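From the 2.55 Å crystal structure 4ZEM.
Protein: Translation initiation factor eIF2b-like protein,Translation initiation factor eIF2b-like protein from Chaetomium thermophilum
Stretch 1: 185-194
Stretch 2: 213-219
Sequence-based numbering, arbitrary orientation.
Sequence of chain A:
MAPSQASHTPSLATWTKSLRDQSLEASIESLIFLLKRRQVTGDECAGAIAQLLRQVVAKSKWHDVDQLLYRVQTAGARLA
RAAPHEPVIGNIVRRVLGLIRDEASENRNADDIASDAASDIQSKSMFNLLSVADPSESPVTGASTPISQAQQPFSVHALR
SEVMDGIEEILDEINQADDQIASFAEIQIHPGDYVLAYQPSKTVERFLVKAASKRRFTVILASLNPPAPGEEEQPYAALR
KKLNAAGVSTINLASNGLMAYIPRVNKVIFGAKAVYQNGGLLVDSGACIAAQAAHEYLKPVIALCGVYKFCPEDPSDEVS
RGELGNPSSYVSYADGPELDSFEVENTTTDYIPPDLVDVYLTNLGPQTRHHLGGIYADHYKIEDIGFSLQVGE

Stretch 1 (185-194) AEIQIHPGDY
Stretch 2 (213-219) SKRRFTV

Stretch 1 leaves a helix (Ala185 to Gln188), is released from helical geometry at Ile189 (phi/psi -106/131), turns through a type II beta turn from His190 to Asp193 and continues to Tyr194, which is in a strand. Stretch 2 runs alongside in the same direction, from a weakly bonded helix around Ser213 and Lys214 through an extended segment to Thr218 and Val219, which are in a strand. CA atoms pair as Glu186 with Lys214 (6.6 Å), Pro191 with Arg216 (5.2 Å), Gly192 with Phe217 (4.5 Å) and Tyr194 with Thr218 (4.9 Å), and 632 Å² is buried in all.

Ser213 makes no contact with stretch 1. Lys214 (-121/-2), with chi angles m, t, t, t, has its CA-to-CB bond directed toward stretch 1, and its NZ lies 2.8 Å from OE2 of Glu186 (chi1 p, chi2 t, chi3 -55°) in a salt bridge.

Arg215 (-143/151; m, m, t, chi4 -92°) has the largest area covered by stretch 1. Its guanidinium meets carbonyls at the helix end: NE donates to Ile189 O at 2.7 Å, near the guanidinium plane, and NH2 makes a weak bond to Glu186 O at 2.9 Å, with an angle of only 129° at the hydrogen. Glu186 CB covers one guanidinium face, while Pro191 CD packs 3.7 Å from Arg215 CD. Within its own stretch, Arg215 NH1 donates to Lys214 O at 3.2 Å.

The backbone of Arg216 (-107/117) provides the next link. Its O accepts a nearly linear bond from Gly192 N (2.8 Å, 177°) and also lies 3.5 Å from Pro191 CA in a CA-H...O contact. Gly192 adopts phi/psi 80/4, a positive phi that favours glycine within the turn. Asp193 N closes that turn on His190 O at 3.1 Å, and Asp193 OD2 braces it by accepting from His190 N at 3.0 Å.

Phe217 (-159/-177; chi1 p, chi2 -74°) points toward stretch 1. Ile189 CG2 (chi1 m) sits over one ring face, 3.9 Å from the centroid of the Phe217 ring and 15° off its normal, a CH-pi contact between buried side chains. Asp193 O approaches the ring edge.

At Thr218 (-120/135; chi1 m), N donates to Asp193 O (2.9 Å, 170°), and a parallel bridge pairs the residue with Tyr194 (-105/108). Their side chains share a sheet face: Thr218 CB lies 4.0 Å from the centroid of the Tyr194 ring (chi1 -97°, chi2 -124°), over its face. One water joins the two hydroxyls, 2.8 Å from Thr218 OG1 and 3.0 Å from Tyr194 OH. Val219 (-112/128; chi1 t) continues the strand, its CB directed away from stretch 1.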

# COMPACT_ATOMS: atom_id res chain seq x y z
N ALA A 185 -18.06 -3.03 2.54
CA ALA A 185 -18.74 -1.85 3.08
C ALA A 185 -20.11 -2.19 3.69
O ALA A 185 -20.43 -1.69 4.77
CB ALA A 185 -18.91 -0.81 2.00
N GLU A 186 -20.91 -3.01 3.02
CA GLU A 186 -22.24 -3.35 3.53
C GLU A 186 -22.18 -4.08 4.87
O GLU A 186 -23.10 -4.01 5.67
CB GLU A 186 -23.03 -4.18 2.51
CG GLU A 186 -22.24 -5.29 1.85
CD GLU A 186 -23.00 -5.95 0.71
OE1 GLU A 186 -24.14 -6.42 0.95
OE2 GLU A 186 -22.47 -5.99 -0.41
N ILE A 187 -21.09 -4.81 5.09
CA ILE A 187 -20.83 -5.47 6.36
C ILE A 187 -20.48 -4.46 7.47
O ILE A 187 -20.90 -4.61 8.61
CB ILE A 187 -19.71 -6.52 6.23
CG1 ILE A 187 -20.19 -7.67 5.35
CG2 ILE A 187 -19.28 -7.05 7.58
CD1 ILE A 187 -19.13 -8.71 5.08
N GLN A 188 -19.68 -3.45 7.12
CA GLN A 188 -19.26 -2.45 8.09
C GLN A 188 -20.29 -1.37 8.40
O GLN A 188 -20.41 -0.95 9.55
CB GLN A 188 -17.96 -1.79 7.63
CG GLN A 188 -16.73 -2.59 7.99
CD GLN A 188 -16.62 -2.82 9.48
OE1 GLN A 188 -16.66 -1.86 10.26
NE2 GLN A 188 -16.49 -4.07 9.89
N ILE A 189 -21.02 -0.91 7.38
CA ILE A 189 -22.04 0.13 7.57
C ILE A 189 -23.47 -0.39 7.52
O ILE A 189 -23.86 -1.11 6.60
CB ILE A 189 -21.90 1.25 6.53
CG1 ILE A 189 -20.62 2.04 6.80
CG2 ILE A 189 -23.06 2.23 6.63
CD1 ILE A 189 -19.63 1.85 5.77
N HIS A 190 -24.26 0.01 8.51
CA HIS A 190 -25.64 -0.42 8.63
C HIS A 190 -26.60 0.74 8.37
O HIS A 190 -26.19 1.90 8.44
CB HIS A 190 -25.87 -1.03 10.02
CG HIS A 190 -24.83 -2.04 10.39
ND1 HIS A 190 -23.91 -1.82 11.40
CD2 HIS A 190 -24.53 -3.25 9.87
CE1 HIS A 190 -23.10 -2.86 11.49
NE2 HIS A 190 -23.46 -3.75 10.57
N PRO A 191 -27.86 0.43 8.03
CA PRO A 191 -28.84 1.49 7.77
C PRO A 191 -28.95 2.48 8.93
O PRO A 191 -29.01 2.06 10.09
CB PRO A 191 -30.15 0.71 7.59
CG PRO A 191 -29.69 -0.60 7.01
CD PRO A 191 -28.42 -0.91 7.77
N GLY A 192 -28.97 3.77 8.61
CA GLY A 192 -29.09 4.82 9.60
C GLY A 192 -27.81 5.15 10.35
O GLY A 192 -27.81 5.99 11.26
N ASP A 193 -26.70 4.53 9.96
CA ASP A 193 -25.42 4.77 10.63
C ASP A 193 -24.99 6.22 10.48
O ASP A 193 -25.18 6.85 9.43
CB ASP A 193 -24.33 3.86 10.06
CG ASP A 193 -24.09 2.63 10.90
OD1 ASP A 193 -24.82 2.42 11.89
OD2 ASP A 193 -23.16 1.86 10.56
N TYR A 194 -24.38 6.74 11.54
CA TYR A 194 -23.71 8.03 11.49
C TYR A 194 -22.22 7.74 11.47
O TYR A 194 -21.64 7.32 12.48
CB TYR A 194 -24.11 8.87 12.69
CG TYR A 194 -25.21 9.85 12.39
CD1 TYR A 194 -25.05 11.21 12.61
CD2 TYR A 194 -26.44 9.39 11.94
CE1 TYR A 194 -26.08 12.10 12.36
CE2 TYR A 194 -27.48 10.28 11.65
CZ TYR A 194 -27.29 11.62 11.87
OH TYR A 194 -28.33 12.48 11.60
N SER A 213 -24.39 2.83 -2.33
CA SER A 213 -25.14 2.06 -3.32
C SER A 213 -25.99 0.99 -2.64
O SER A 213 -26.93 0.49 -3.23
CB SER A 213 -24.21 1.40 -4.35
OG SER A 213 -23.50 0.30 -3.79
N LYS A 214 -25.60 0.56 -1.44
CA LYS A 214 -26.33 -0.50 -0.76
C LYS A 214 -26.90 -0.15 0.60
O LYS A 214 -27.54 -0.98 1.24
CB LYS A 214 -25.43 -1.72 -0.61
CG LYS A 214 -24.88 -2.19 -1.93
CD LYS A 214 -24.27 -3.56 -1.81
CE LYS A 214 -23.93 -4.11 -3.17
NZ LYS A 214 -22.85 -5.12 -3.07
N ARG A 215 -26.65 1.07 1.06
CA ARG A 215 -27.08 1.47 2.40
C ARG A 215 -27.54 2.92 2.42
O ARG A 215 -27.05 3.75 1.66
CB ARG A 215 -25.94 1.29 3.41
CG ARG A 215 -25.53 -0.14 3.66
CD ARG A 215 -26.39 -0.73 4.74
NE ARG A 215 -25.93 -2.05 5.15
CZ ARG A 215 -26.37 -3.18 4.61
NH1 ARG A 215 -27.29 -3.14 3.65
NH2 ARG A 215 -25.90 -4.34 5.04
N ARG A 216 -28.47 3.22 3.32
CA ARG A 216 -28.90 4.59 3.54
C ARG A 216 -28.32 5.04 4.87
O ARG A 216 -28.65 4.48 5.92
CB ARG A 216 -30.43 4.68 3.54
CG ARG A 216 -30.99 6.09 3.59
CD ARG A 216 -32.19 6.18 4.53
NE ARG A 216 -31.84 5.81 5.90
CZ ARG A 216 -32.49 4.91 6.64
NH1 ARG A 216 -33.54 4.27 6.14
NH2 ARG A 216 -32.09 4.66 7.88
N PHE A 217 -27.45 6.06 4.85
CA PHE A 217 -26.78 6.49 6.07
C PHE A 217 -26.25 7.92 5.95
O PHE A 217 -26.50 8.61 4.96
CB PHE A 217 -25.62 5.53 6.43
CG PHE A 217 -24.50 5.50 5.42
CD1 PHE A 217 -24.67 4.86 4.19
CD2 PHE A 217 -23.26 6.04 5.72
CE1 PHE A 217 -23.63 4.82 3.26
CE2 PHE A 217 -22.22 5.99 4.80
CZ PHE A 217 -22.41 5.38 3.56
N THR A 218 -25.58 8.37 7.00
CA THR A 218 -25.05 9.73 7.07
C THR A 218 -23.54 9.75 7.24
O THR A 218 -22.99 9.02 8.07
CB THR A 218 -25.72 10.51 8.23
OG1 THR A 218 -27.14 10.55 8.03
CG2 THR A 218 -25.20 11.93 8.31
N VAL A 219 -22.87 10.59 6.47
CA VAL A 219 -21.42 10.73 6.58
C VAL A 219 -21.05 12.10 7.15
O VAL A 219 -21.48 13.13 6.64
CB VAL A 219 -20.74 10.52 5.21
CG1 VAL A 219 -19.25 10.81 5.30
CG2 VAL A 219 -20.98 9.12 4.73
O HOH W 1 -29.33 12.10 8.77